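PDB 6BWC: polysaccharide biosynthesis protein CapD from Bacillus thuringiensis HD-771, which takes part in making CMP-pseudaminic acid, probably as an NADP-dependent short-chain dehydrogenase-type enzyme acting on UDP-N-acetylglucosamine. Local coordinates for residues 26-31 against 57-62; 74-79 against 113-118; 79-84 against 216-221; 185-190 against 245-250. The protein carries 2 engineered substitutions. All coordinates share one frame; numbering follows the deposited sequence.

Contact 1: 26-31 against 57-62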
loop_
_atom_site.group_PDB
_atom_site.type_symbol
_atom_site.label_atom_id
_atom_site.label_comp_id
_atom_site.label_asym_id
_atom_site.label_seq_id
_atom_site.Cartn_x
_atom_site.Cartn_y
_atom_site.Cartn_z
ATOM N N ASN C 26 -34.857 -14.413 3.613
ATOM C CA ASN C 26 -35.413 -15.259 2.556
ATOM C C ASN C 26 -34.520 -16.457 2.357
ATOM O O ASN C 26 -35.016 -17.570 2.292
ATOM C CB ASN C 26 -35.652 -14.492 1.242
ATOM C CG ASN C 26 -36.945 -13.638 1.271
ATOM O OD1 ASN C 26 -37.835 -13.824 0.444
ATOM N ND2 ASN C 26 -37.040 -12.694 2.218
ATOM N N VAL C 27 -33.209 -16.223 2.322
ATOM C CA VAL C 27 -32.216 -17.300 2.239
ATOM C C VAL C 27 -32.284 -18.202 3.464
ATOM O O VAL C 27 -32.045 -19.387 3.357
ATOM C CB VAL C 27 -30.762 -16.759 1.996
ATOM C CG1 VAL C 27 -29.667 -17.748 2.420
ATOM C CG2 VAL C 27 -30.560 -16.394 0.534
ATOM N N LEU C 28 -32.617 -17.638 4.616
ATOM C CA LEU C 28 -32.701 -18.419 5.862
ATOM C C LEU C 28 -33.803 -19.489 5.875
ATOM O O LEU C 28 -33.644 -20.510 6.537
ATOM C CB LEU C 28 -32.824 -17.500 7.106
ATOM C CG LEU C 28 -31.521 -16.940 7.722
ATOM C CD1 LEU C 28 -31.802 -15.933 8.828
ATOM C CD2 LEU C 28 -30.617 -18.037 8.266
ATOM N N GLN C 29 -34.900 -19.272 5.152
ATOM C CA GLN C 29 -35.982 -20.266 5.098
ATOM C C GLN C 29 -35.689 -21.481 4.206
ATOM O O GLN C 29 -36.336 -22.515 4.376
ATOM C CB GLN C 29 -37.319 -19.616 4.727
ATOM C CG GLN C 29 -38.021 -19.008 5.934
ATOM C CD GLN C 29 -39.032 -17.941 5.558
ATOM O OE1 GLN C 29 -39.485 -17.866 4.404
ATOM N NE2 GLN C 29 -39.396 -17.097 6.535
ATOM N N GLU C 30 -34.733 -21.380 3.280
ATOM C CA GLU C 30 -34.222 -22.581 2.594
ATOM C C GLU C 30 -33.179 -23.378 3.409
ATOM O O GLU C 30 -32.692 -24.427 2.970
ATOM C CB GLU C 30 -33.659 -22.221 1.232
ATOM C CG GLU C 30 -34.735 -21.892 0.217
ATOM C CD GLU C 30 -34.169 -21.284 -1.040
ATOM O OE1 GLU C 30 -33.051 -21.669 -1.435
ATOM O OE2 GLU C 30 -34.843 -20.426 -1.629
ATOM N N LYS C 31 -32.841 -22.875 4.591
ATOM C CA LYS C 31 -32.150 -23.654 5.613
ATOM C C LYS C 31 -30.715 -24.025 5.183
ATOM O O LYS C 31 -30.411 -25.180 4.967
ATOM C CB LYS C 31 -33.007 -24.876 5.980
ATOM C CG LYS C 31 -32.819 -25.379 7.408
ATOM C CD LYS C 31 -33.684 -24.626 8.412
ATOM C CE LYS C 31 -35.134 -25.103 8.444
ATOM N NZ LYS C 31 -36.050 -24.195 9.225
ATOM N N ARG C 57 -28.081 -18.814 14.681
ATOM C CA ARG C 57 -27.332 -20.038 14.981
ATOM C C ARG C 57 -26.675 -20.554 13.720
ATOM O O ARG C 57 -25.569 -21.065 13.788
ATOM C CB ARG C 57 -28.207 -21.126 15.632
ATOM C CG ARG C 57 -29.527 -21.379 14.922
ATOM C CD ARG C 57 -30.406 -22.394 15.650
ATOM N NE ARG C 57 -31.289 -23.082 14.698
ATOM C CZ ARG C 57 -32.367 -22.550 14.107
ATOM N NH1 ARG C 57 -32.764 -21.299 14.355
ATOM N NH2 ARG C 57 -33.068 -23.288 13.251
ATOM N N ASN C 58 -27.371 -20.435 12.585
ATOM C CA ASN C 58 -26.752 -20.536 11.254
ATOM C C ASN C 58 -26.380 -19.162 10.626
ATOM O O ASN C 58 -26.208 -19.063 9.413
ATOM C CB ASN C 58 -27.621 -21.418 10.314
ATOM C CG ASN C 58 -29.061 -20.898 10.128
ATOM O OD1 ASN C 58 -29.609 -20.156 10.967
ATOM N ND2 ASN C 58 -29.682 -21.303 9.021
ATOM N N ILE C 59 -26.220 -18.127 11.464
ATOM C CA ILE C 59 -25.850 -16.771 11.042
ATOM C C ILE C 59 -24.553 -16.370 11.710
ATOM O O ILE C 59 -24.373 -16.630 12.884
ATOM C CB ILE C 59 -26.901 -15.737 11.465
ATOM C CG1 ILE C 59 -28.278 -16.157 10.941
ATOM C CG2 ILE C 59 -26.530 -14.347 10.957
ATOM C CD1 ILE C 59 -29.395 -15.158 11.182
ATOM N N ARG C 60 -23.657 -15.727 10.976
ATOM C CA ARG C 60 -22.423 -15.177 11.549
ATOM C C ARG C 60 -22.341 -13.679 11.268
ATOM O O ARG C 60 -22.837 -13.222 10.256
ATOM C CB ARG C 60 -21.202 -15.889 10.972
ATOM C CG ARG C 60 -21.096 -17.396 11.264
ATOM C CD ARG C 60 -20.839 -17.722 12.731
ATOM N NE ARG C 60 -22.026 -18.331 13.319
ATOM C CZ ARG C 60 -22.228 -19.635 13.516
ATOM N NH1 ARG C 60 -21.296 -20.545 13.235
ATOM N NH2 ARG C 60 -23.387 -20.045 14.023
ATOM N N TYR C 61 -21.730 -12.911 12.166
ATOM C CA TYR C 61 -21.691 -11.448 12.023
ATOM C C TYR C 61 -20.249 -10.894 11.882
ATOM O O TYR C 61 -19.579 -10.598 12.872
ATOM C CB TYR C 61 -22.454 -10.804 13.188
ATOM C CG TYR C 61 -23.929 -11.146 13.201
ATOM C CD1 TYR C 61 -24.840 -10.377 12.511
ATOM C CD2 TYR C 61 -24.408 -12.248 13.907
ATOM C CE1 TYR C 61 -26.177 -10.698 12.506
ATOM C CE2 TYR C 61 -25.753 -12.578 13.915
ATOM C CZ TYR C 61 -26.635 -11.797 13.211
ATOM O OH TYR C 61 -27.975 -12.100 13.192
ATOM N N LEU C 62 -19.813 -10.739 10.628
ATOM C CA LEU C 62 -18.466 -10.289 10.292
ATOM C C LEU C 62 -18.405 -8.810 10.009
ATOM O O LEU C 62 -18.815 -8.355 8.950
ATOM C CB LEU C 62 -17.920 -11.031 9.067
ATOM C CG LEU C 62 -17.178 -12.357 9.271
ATOM C CD1 LEU C 62 -17.823 -13.219 10.346
ATOM C CD2 LEU C 62 -17.151 -13.107 7.945
#

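Contact 2: 74-79 against 113-118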
loop_
_atom_site.group_PDB
_atom_site.type_symbol
_atom_site.label_atom_id
_atom_site.label_comp_id
_atom_site.label_asym_id
_atom_site.label_seq_id
_atom_site.Cartn_x
_atom_site.Cartn_y
_atom_site.Cartn_z
ATOM N N SER C 74 -11.195 -13.327 3.651
ATOM C CA SER C 74 -11.457 -14.292 4.724
ATOM C C SER C 74 -12.916 -14.469 5.048
ATOM O O SER C 74 -13.282 -15.489 5.609
ATOM C CB SER C 74 -10.727 -13.898 6.006
ATOM O OG SER C 74 -10.999 -12.547 6.354
ATOM N N ALA C 75 -13.739 -13.469 4.753
ATOM C CA ALA C 75 -15.186 -13.607 4.827
ATOM C C ALA C 75 -15.692 -14.566 3.793
ATOM O O ALA C 75 -16.665 -15.237 4.044
ATOM C CB ALA C 75 -15.859 -12.269 4.623
ATOM N N MET C 76 -15.058 -14.601 2.623
ATOM C CA MET C 76 -15.427 -15.557 1.552
ATOM C C MET C 76 -14.923 -17.014 1.692
ATOM O O MET C 76 -15.247 -17.869 0.858
ATOM C CB MET C 76 -14.984 -15.025 0.177
ATOM C CG MET C 76 -15.823 -13.874 -0.325
ATOM S SD MET C 76 -15.432 -13.510 -2.030
ATOM C CE MET C 76 -16.129 -11.862 -2.108
ATOM N N GLU C 77 -14.128 -17.291 2.709
ATOM C CA GLU C 77 -13.509 -18.598 2.839
ATOM C C GLU C 77 -14.555 -19.712 2.776
ATOM O O GLU C 77 -15.562 -19.690 3.499
ATOM C CB GLU C 77 -12.664 -18.668 4.112
ATOM C CG GLU C 77 -12.312 -20.062 4.605
ATOM C CD GLU C 77 -13.336 -20.643 5.584
ATOM O OE1 GLU C 77 -13.510 -21.880 5.557
ATOM O OE2 GLU C 77 -13.948 -19.902 6.398
ATOM N N ASN C 78 -14.309 -20.646 1.851
ATOM C CA ASN C 78 -15.135 -21.837 1.653
ATOM C C ASN C 78 -16.643 -21.532 1.470
ATOM O O ASN C 78 -17.499 -22.383 1.722
ATOM C CB ASN C 78 -14.822 -22.854 2.779
ATOM C CG ASN C 78 -15.747 -24.067 2.795
ATOM O OD1 ASN C 78 -15.786 -24.848 1.853
ATOM N ND2 ASN C 78 -16.495 -24.216 3.868
ATOM N N ILE C 79 -16.940 -20.337 0.955
ATOM C CA ILE C 79 -18.316 -19.900 0.707
ATOM C C ILE C 79 -18.743 -20.178 -0.722
ATOM O O ILE C 79 -17.925 -20.177 -1.641
ATOM C CB ILE C 79 -18.553 -18.435 1.164
ATOM C CG1 ILE C 79 -19.358 -18.505 2.455
ATOM C CG2 ILE C 79 -19.317 -17.585 0.154
ATOM C CD1 ILE C 79 -19.289 -17.267 3.282
ATOM N N ILE C 113 -14.647 -9.331 -6.670
ATOM C CA ILE C 113 -14.380 -10.144 -7.858
ATOM C C ILE C 113 -13.098 -10.982 -7.708
ATOM O O ILE C 113 -13.097 -12.209 -7.919
ATOM C CB ILE C 113 -14.327 -9.237 -9.121
ATOM C CG1 ILE C 113 -15.754 -8.740 -9.433
ATOM C CG2 ILE C 113 -13.750 -9.984 -10.331
ATOM C CD1 ILE C 113 -15.860 -7.554 -10.367
ATOM N N LYS C 114 -12.026 -10.290 -7.333
ATOM C CA LYS C 114 -10.716 -10.872 -7.090
ATOM C C LYS C 114 -10.748 -11.929 -5.966
ATOM O O LYS C 114 -10.188 -13.013 -6.101
ATOM C CB LYS C 114 -9.785 -9.725 -6.714
ATOM C CG LYS C 114 -8.309 -10.051 -6.653
ATOM C CD LYS C 114 -7.498 -8.876 -6.065
ATOM C CE LYS C 114 -6.208 -9.357 -5.344
ATOM N NZ LYS C 114 -5.855 -8.541 -4.131
ATOM N N ALA C 115 -11.414 -11.594 -4.865
ATOM C CA ALA C 115 -11.548 -12.477 -3.710
ATOM C C ALA C 115 -12.402 -13.717 -3.987
ATOM O O ALA C 115 -12.143 -14.808 -3.430
ATOM C CB ALA C 115 -12.156 -11.716 -2.544
ATOM N N ALA C 116 -13.448 -13.525 -4.799
ATOM C CA ALA C 116 -14.390 -14.576 -5.147
ATOM C C ALA C 116 -13.752 -15.615 -6.067
ATOM O O ALA C 116 -13.969 -16.833 -5.890
ATOM C CB ALA C 116 -15.614 -13.959 -5.792
ATOM N N ILE C 117 -12.954 -15.137 -7.029
ATOM C CA ILE C 117 -12.136 -16.028 -7.866
ATOM C C ILE C 117 -11.137 -16.790 -7.013
ATOM O O ILE C 117 -11.016 -17.991 -7.165
ATOM C CB ILE C 117 -11.400 -15.263 -8.987
ATOM C CG1 ILE C 117 -12.422 -14.773 -10.020
ATOM C CG2 ILE C 117 -10.336 -16.135 -9.658
ATOM C CD1 ILE C 117 -11.938 -13.624 -10.862
ATOM N N ALA C 118 -10.448 -16.090 -6.112
ATOM C CA ALA C 118 -9.396 -16.697 -5.279
ATOM C C ALA C 118 -9.919 -17.797 -4.348
ATOM O O ALA C 118 -9.233 -18.790 -4.158
ATOM C CB ALA C 118 -8.642 -15.633 -4.482
#

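Contact 3: 79-84 against 216-221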
loop_
_atom_site.group_PDB
_atom_site.type_symbol
_atom_site.label_atom_id
_atom_site.label_comp_id
_atom_site.label_asym_id
_atom_site.label_seq_id
_atom_site.Cartn_x
_atom_site.Cartn_y
_atom_site.Cartn_z
ATOM N N ILE C 79 -16.940 -20.337 0.955
ATOM C CA ILE C 79 -18.316 -19.900 0.707
ATOM C C ILE C 79 -18.743 -20.178 -0.722
ATOM O O ILE C 79 -17.925 -20.177 -1.641
ATOM C CB ILE C 79 -18.553 -18.435 1.164
ATOM C CG1 ILE C 79 -19.358 -18.505 2.455
ATOM C CG2 ILE C 79 -19.317 -17.585 0.154
ATOM C CD1 ILE C 79 -19.289 -17.267 3.282
ATOM N N ASP C 80 -20.032 -20.452 -0.877
ATOM C CA ASP C 80 -20.590 -20.888 -2.124
ATOM C C ASP C 80 -21.284 -19.760 -2.876
ATOM O O ASP C 80 -21.139 -19.683 -4.093
ATOM C CB ASP C 80 -21.543 -22.051 -1.882
ATOM C CG ASP C 80 -20.818 -23.308 -1.407
ATOM O OD1 ASP C 80 -19.721 -23.633 -1.935
ATOM O OD2 ASP C 80 -21.356 -23.988 -0.502
ATOM N N TYR C 81 -22.010 -18.876 -2.187
ATOM C CA TYR C 81 -22.831 -17.844 -2.871
ATOM C C TYR C 81 -22.671 -16.464 -2.238
ATOM O O TYR C 81 -23.015 -16.262 -1.080
ATOM C CB TYR C 81 -24.314 -18.265 -2.885
ATOM C CG TYR C 81 -24.573 -19.599 -3.565
ATOM C CD1 TYR C 81 -24.566 -19.707 -4.934
ATOM C CD2 TYR C 81 -24.810 -20.749 -2.821
ATOM C CE1 TYR C 81 -24.777 -20.927 -5.560
ATOM C CE2 TYR C 81 -25.024 -21.969 -3.430
ATOM C CZ TYR C 81 -25.000 -22.059 -4.800
ATOM O OH TYR C 81 -25.204 -23.274 -5.401
ATOM N N VAL C 82 -22.150 -15.525 -3.020
ATOM C CA VAL C 82 -21.869 -14.142 -2.589
ATOM C C VAL C 82 -22.948 -13.164 -3.131
ATOM O O VAL C 82 -23.145 -13.050 -4.328
ATOM C CB VAL C 82 -20.444 -13.701 -3.062
ATOM C CG1 VAL C 82 -20.117 -12.277 -2.652
ATOM C CG2 VAL C 82 -19.374 -14.615 -2.493
ATOM N N PHE C 83 -23.633 -12.464 -2.237
ATOM C CA PHE C 83 -24.468 -11.329 -2.626
ATOM C C PHE C 83 -23.752 -10.000 -2.304
ATOM O O PHE C 83 -23.666 -9.619 -1.120
ATOM C CB PHE C 83 -25.819 -11.348 -1.883
ATOM C CG PHE C 83 -26.699 -12.521 -2.196
ATOM C CD1 PHE C 83 -27.615 -12.460 -3.238
ATOM C CD2 PHE C 83 -26.674 -13.670 -1.388
ATOM C CE1 PHE C 83 -28.471 -13.528 -3.499
ATOM C CE2 PHE C 83 -27.527 -14.743 -1.648
ATOM C CZ PHE C 83 -28.425 -14.668 -2.708
ATOM N N HIS C 84 -23.284 -9.301 -3.350
ATOM C CA HIS C 84 -22.608 -7.991 -3.214
ATOM C C HIS C 84 -23.630 -6.819 -3.257
ATOM O O HIS C 84 -23.930 -6.229 -4.292
ATOM C CB HIS C 84 -21.454 -7.887 -4.238
ATOM C CG HIS C 84 -20.806 -6.529 -4.349
ATOM N ND1 HIS C 84 -20.738 -5.624 -3.308
ATOM C CD2 HIS C 84 -20.162 -5.945 -5.390
ATOM C CE1 HIS C 84 -20.113 -4.534 -3.713
ATOM N NE2 HIS C 84 -19.746 -4.707 -4.970
ATOM N N GLU C 216 -33.523 -14.960 -7.442
ATOM C CA GLU C 216 -33.719 -15.677 -8.755
ATOM C C GLU C 216 -32.469 -15.681 -9.616
ATOM O O GLU C 216 -32.032 -16.730 -10.091
ATOM C CB GLU C 216 -34.854 -15.093 -9.607
ATOM C CG GLU C 216 -36.041 -16.026 -9.744
ATOM C CD GLU C 216 -35.884 -17.051 -10.864
ATOM O OE1 GLU C 216 -35.660 -16.630 -12.014
ATOM O OE2 GLU C 216 -36.027 -18.272 -10.612
ATOM N N ALA C 217 -31.905 -14.494 -9.803
ATOM C CA ALA C 217 -30.672 -14.344 -10.564
ATOM C C ALA C 217 -29.524 -15.129 -9.938
ATOM O O ALA C 217 -28.641 -15.570 -10.646
ATOM C CB ALA C 217 -30.308 -12.873 -10.704
ATOM N N MET C 218 -29.536 -15.290 -8.612
ATOM C CA MET C 218 -28.574 -16.177 -7.928
ATOM C C MET C 218 -28.694 -17.626 -8.430
ATOM O O MET C 218 -27.693 -18.269 -8.726
ATOM C CB MET C 218 -28.805 -16.166 -6.413
ATOM C CG MET C 218 -27.559 -16.016 -5.568
ATOM S SD MET C 218 -25.970 -16.573 -6.201
ATOM C CE MET C 218 -24.984 -15.460 -5.220
ATOM N N LYS C 219 -29.940 -18.100 -8.524
ATOM C CA LYS C 219 -30.267 -19.476 -8.887
ATOM C C LYS C 219 -30.148 -19.770 -10.373
ATOM O O LYS C 219 -29.681 -20.834 -10.749
ATOM C CB LYS C 219 -31.704 -19.794 -8.454
ATOM C CG LYS C 219 -31.948 -19.851 -6.948
ATOM C CD LYS C 219 -33.247 -19.147 -6.555
ATOM C CE LYS C 219 -34.210 -20.022 -5.766
ATOM N NZ LYS C 219 -33.857 -20.176 -4.326
ATOM N N ILE C 220 -30.595 -18.836 -11.206
ATOM C CA ILE C 220 -30.809 -19.069 -12.657
ATOM C C ILE C 220 -29.593 -18.762 -13.541
ATOM O O ILE C 220 -29.420 -19.374 -14.625
ATOM C CB ILE C 220 -32.005 -18.203 -13.179
ATOM C CG1 ILE C 220 -33.330 -18.666 -12.559
ATOM C CG2 ILE C 220 -32.124 -18.203 -14.711
ATOM C CD1 ILE C 220 -33.715 -20.116 -12.811
ATOM N N ALA C 221 -28.775 -17.809 -13.087
ATOM C CA ALA C 221 -27.856 -17.106 -13.967
ATOM C C ALA C 221 -26.737 -17.997 -14.447
ATOM O O ALA C 221 -26.079 -18.667 -13.648
ATOM C CB ALA C 221 -27.288 -15.861 -13.305
#

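Contact 4: 185-190 against 245-250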
loop_
_atom_site.group_PDB
_atom_site.type_symbol
_atom_site.label_atom_id
_atom_site.label_comp_id
_atom_site.label_asym_id
_atom_site.label_seq_id
_atom_site.Cartn_x
_atom_site.Cartn_y
_atom_site.Cartn_z
ATOM N N ASN C 185 -41.781 11.574 7.830
ATOM C CA ASN C 185 -41.102 12.100 9.023
ATOM C C ASN C 185 -41.023 13.604 9.035
ATOM O O ASN C 185 -41.167 14.243 10.087
ATOM C CB ASN C 185 -39.672 11.545 9.129
ATOM C CG ASN C 185 -39.319 11.127 10.530
ATOM O OD1 ASN C 185 -40.043 10.340 11.160
ATOM N ND2 ASN C 185 -38.208 11.636 11.034
ATOM N N GLN C 186 -40.748 14.159 7.864
ATOM C CA GLN C 186 -40.872 15.588 7.646
ATOM C C GLN C 186 -42.280 16.052 8.026
ATOM O O GLN C 186 -42.424 17.065 8.683
ATOM C CB GLN C 186 -40.570 15.946 6.174
ATOM C CG GLN C 186 -39.100 15.834 5.769
ATOM C CD GLN C 186 -38.796 16.405 4.384
ATOM O OE1 GLN C 186 -39.631 16.366 3.480
ATOM N NE2 GLN C 186 -37.581 16.929 4.214
ATOM N N ILE C 187 -43.306 15.304 7.621
ATOM C CA ILE C 187 -44.695 15.704 7.884
ATOM C C ILE C 187 -44.962 15.679 9.377
ATOM O O ILE C 187 -45.512 16.638 9.905
ATOM C CB ILE C 187 -45.737 14.818 7.148
ATOM C CG1 ILE C 187 -45.676 15.041 5.615
ATOM C CG2 ILE C 187 -47.150 15.130 7.656
ATOM C CD1 ILE C 187 -46.156 13.877 4.758
ATOM N N LYS C 188 -44.592 14.573 10.024
ATOM C CA LYS C 188 -44.641 14.424 11.484
ATOM C C LYS C 188 -44.008 15.583 12.239
ATOM O O LYS C 188 -44.639 16.189 13.098
ATOM C CB LYS C 188 -43.865 13.176 11.924
ATOM C CG LYS C 188 -44.619 11.865 11.878
ATOM C CD LYS C 188 -43.958 10.837 12.795
ATOM C CE LYS C 188 -44.831 9.611 12.925
ATOM N NZ LYS C 188 -44.502 8.691 14.036
ATOM N N GLU C 189 -42.748 15.870 11.905
ATOM C CA GLU C 189 -41.839 16.607 12.797
ATOM C C GLU C 189 -41.692 18.115 12.496
ATOM O O GLU C 189 -41.453 18.907 13.409
ATOM C CB GLU C 189 -40.460 15.926 12.798
ATOM C CG GLU C 189 -39.832 15.821 14.186
ATOM C CD GLU C 189 -40.550 14.855 15.135
ATOM O OE1 GLU C 189 -40.238 14.880 16.349
ATOM O OE2 GLU C 189 -41.421 14.069 14.684
ATOM N N ASN C 190 -41.801 18.500 11.228
ATOM C CA ASN C 190 -41.798 19.908 10.838
ATOM C C ASN C 190 -43.058 20.358 10.074
ATOM O O ASN C 190 -43.191 21.538 9.778
ATOM C CB ASN C 190 -40.521 20.215 10.033
ATOM C CG ASN C 190 -39.245 19.760 10.752
ATOM O OD1 ASN C 190 -38.843 20.342 11.749
ATOM N ND2 ASN C 190 -38.612 18.710 10.244
ATOM N N GLU C 245 -51.586 13.286 2.366
ATOM C CA GLU C 245 -52.910 12.768 2.713
ATOM C C GLU C 245 -52.836 11.711 3.808
ATOM O O GLU C 245 -53.381 11.918 4.893
ATOM C CB GLU C 245 -53.615 12.201 1.471
ATOM C CG GLU C 245 -54.230 13.284 0.593
ATOM C CD GLU C 245 -54.001 13.088 -0.904
ATOM O OE1 GLU C 245 -54.126 11.950 -1.408
ATOM O OE2 GLU C 245 -53.712 14.101 -1.589
ATOM N N GLU C 246 -52.119 10.623 3.527
ATOM C CA GLU C 246 -52.133 9.420 4.379
ATOM C C GLU C 246 -51.345 9.515 5.679
ATOM O O GLU C 246 -51.641 8.791 6.629
ATOM C CB GLU C 246 -51.658 8.172 3.613
ATOM C CG GLU C 246 -52.741 7.127 3.398
ATOM C CD GLU C 246 -53.570 7.394 2.173
ATOM O OE1 GLU C 246 -53.005 7.335 1.052
ATOM O OE2 GLU C 246 -54.781 7.649 2.327
ATOM N N VAL C 247 -50.328 10.361 5.719
ATOM C CA VAL C 247 -49.548 10.529 6.946
ATOM C C VAL C 247 -50.332 11.408 7.893
ATOM O O VAL C 247 -50.242 11.255 9.105
ATOM C CB VAL C 247 -48.159 11.118 6.659
ATOM C CG1 VAL C 247 -47.448 11.520 7.942
ATOM C CG2 VAL C 247 -47.314 10.112 5.889
ATOM N N THR C 248 -51.090 12.336 7.324
ATOM C CA THR C 248 -52.027 13.148 8.074
ATOM C C THR C 248 -53.186 12.293 8.585
ATOM O O THR C 248 -53.585 12.425 9.747
ATOM C CB THR C 248 -52.544 14.314 7.203
ATOM O OG1 THR C 248 -51.431 15.142 6.833
ATOM C CG2 THR C 248 -53.604 15.172 7.933
ATOM N N LYS C 249 -53.732 11.427 7.737
ATOM C CA LYS C 249 -54.870 10.624 8.164
ATOM C C LYS C 249 -54.485 9.846 9.430
ATOM O O LYS C 249 -55.173 9.958 10.438
ATOM C CB LYS C 249 -55.404 9.707 7.055
ATOM C CG LYS C 249 -56.885 9.387 7.238
ATOM C CD LYS C 249 -57.318 8.062 6.605
ATOM C CE LYS C 249 -58.734 7.656 7.023
ATOM N NZ LYS C 249 -58.921 7.436 8.493
ATOM N N LEU C 250 -53.349 9.141 9.397
ATOM C CA LEU C 250 -52.841 8.388 10.568
ATOM C C LEU C 250 -52.629 9.244 11.823
ATOM O O LEU C 250 -53.366 9.108 12.791
ATOM C CB LEU C 250 -51.525 7.642 10.259
ATOM C CG LEU C 250 -51.539 6.218 9.696
ATOM C CD1 LEU C 250 -50.110 5.677 9.749
ATOM C CD2 LEU C 250 -52.503 5.315 10.460
#

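Contact 1: 26-31 against 57-62
Ile-59, which meets Leu-28 through its side chain, has its carbonyl O bonded at 2.9 Å by NE of the neighbouring Arg-60. The bond is bent, with an N-H...O angle of 143°, and the donor lies well above the carbonyl plane. Nothing polar joins 26-31 to 57-62 directly; the link between them is the forked end of Leu-28, near the end of helix 18-29. One branch, CD1, meets CD1 of Ile-59 at 3.5 Å, the two side chains crossing at about a right angle. The other branch, CD2, lies beside the carboxamide of Asn-58, almost equally far from ND2 (3.5 Å) and OD1 (3.6 Å). With Asn-58 CG between its own backbone N and carbonyl carbon (chi1 58°), the amide is turned to Leu-28; ND2 also makes a weak hydrogen bond to Pro-32 O. Phe-52 touches both Leu-28 and Ile-59, and Val-35 of the intervening strand 34-39 also reaches Leu-28. At the periphery Lys-31 NZ and Arg-57 NH2 are 5.1 Å apart, like charges that do not touch. The contact thus joins a helix of the Rossmann fold to the outer strand 59-63 through methyl groups, with an amide at its border. With no hydrogen bond between the segments, its cohesion probably comes mainly from dispersion and the burial of apolar surface.

Contact 2: 74-79 against 113-118
Apolar packing accounts for the direct contact, and Met-76 supplies all of it from the 74-79 side. Its side chain reaches across to helix 98-118 in an extended form beyond CG (chi2 -170°, chi3 -162°), which carries the sulfur up to the turn formed by Ala-115 and Ala-116. SD is 3.8 Å from CB of Ala-115 and equally 3.8 Å from CB of Ala-116, so the thioether spans the two methyl groups, while CE continues to 4.0 Å from Ala-115 CB. The small alanines let the methionine come close to the helix backbone, with Met-76 SD 3.6 Å from the carbonyl carbon, atom C, of Ala-115. Beyond the two segments Met-76 also touches Leu-11 and Ile-13 of strand 9-13.

Hydrogen bonding shapes the other side. Met-76 opens a type II beta turn that ends at Ile-79, closed by Ile-79 N to Met-76 O at 3.0 Å, and the chain thereby turns from helix 69-75 into strand 81-84. Charged groups lie farther out: Glu-77 forms a salt bridge with Arg-36 and a hydrogen bond with Ser-159 of a second subunit. Met-76, just past helix 69-75, thus packs on the long helix of the connection from strand 81-84 to the parallel strand 123-129, as belongs to the alpha/beta layering of a Rossmann fold.

Contact 3: 79-84 against 216-221
Met-218 of helix 207-220 packs on Tyr-81 and Phe-83 of strand 81-84, a helix-on-sheet contact in the Rossmann fold. The short segments run at 144° to one another, with their axes 10.3 Å apart at closest approach.

The CH-pi interaction is the more regular of the aromatic contacts: Met-218 CE lies over one face of the Phe-83 ring, 4.2 Å from its centroid and only 5° off the ring normal. A bend at chi2 (-27°) turns the chain beyond CG, so that the terminal methyl comes to lie above the ring while CG lies over the CE1 and CZ side of the same face. Two Met-aromatic contacts of the sulfur accompany it, both oblique. SD is 4.9 Å from the centroid of Tyr-81 and 5.0 Å from that of Phe-83, so the sulfur touches both rings from the angle between them, facing neither squarely.

Polar groups act around this apolar core. Lys-123 NZ bonds to the backbone oxygens of Met-218 and Ala-221 at the end of the helix, and Lys-219 pairs with Glu-30. Phe-4 and Phe-5 meet the Tyr-81 ring, Phe-5 edge-to-face.

Simple van der Waals contacts complete the seat of the methionine: its sulfur lies 3.7 Å from Tyr-81 CD1, and its terminal CE lies 3.7 Å from Tyr-81 CB.

Contact 4: 185-190 against 245-250
Two helices of the part of the chain near the UDP-N-acetylglucosamine, 179-190 and 236-251, pack together here. Each leads into one strand of a small parallel pair, 192-195 and 259-262. Ile-187 and Val-247 point at one another and carry the contact, their side chains crossing obliquely. The gamma branch CG2 of Ile-187 meets Val-247 CG1 at 3.6 Å, and Ile-187 CB is 3.8 Å from the same methyl. Farther out, CD1 of Ile-187 lies along the same flank, 3.9 Å from Val-247 CB and close to Val-247 CG2. The isoleucine therefore spreads over one side of the valine. The valine torsion (chi1 170°), with CG1 opposite the backbone N, presents CG1 to CG2 and CB of Ile-187. Thr-248 lies at the border, its OG1 4.4 Å from Ile-187 CG2 and hydrogen-bonded to Ile-244 O within its own helix.

Ile-193 packs on Ile-187 and Leu-337 on Val-247, extending the apolar cluster. Polar residues flank it: Lys-188 makes a cation-pi contact with Tyr-251, and Gln-186 bonds to Glu-50 of a fourth subunit. With the threonine hydroxyl already bonded to its own helix, the contact is plain aliphatic packing with no hydrogen bond across it, consistent with dispersion and burial of apolar surface, and polar bonding serves mainly the surroundings.

Overall arrangement
Contacts 1, 2 and 3 form one connected region of the Rossmann fold. Contacts 1 and 3 are joined by the Glu-30 OE2 to Lys-219 NZ salt bridge (2.9 Å) and by Val-27 packing on Phe-83. Contacts 2 and 3 share Ile-79 and meet where Met-76 CE lies 4.0 Å from Val-82 CG1, while Leu-62 CD2 touches Ala-75 CB between contacts 1 and 2. The side chains of Phe-83, Met-76 and Ile-59 lie about 10, 11 and 13 Å from a bound NADP. Contact 4 stands apart, its centre about 39 Å from that of contact 3, with the Ile-187 side chain about 11 Å from the bound UDP-N-acetylglucosamine.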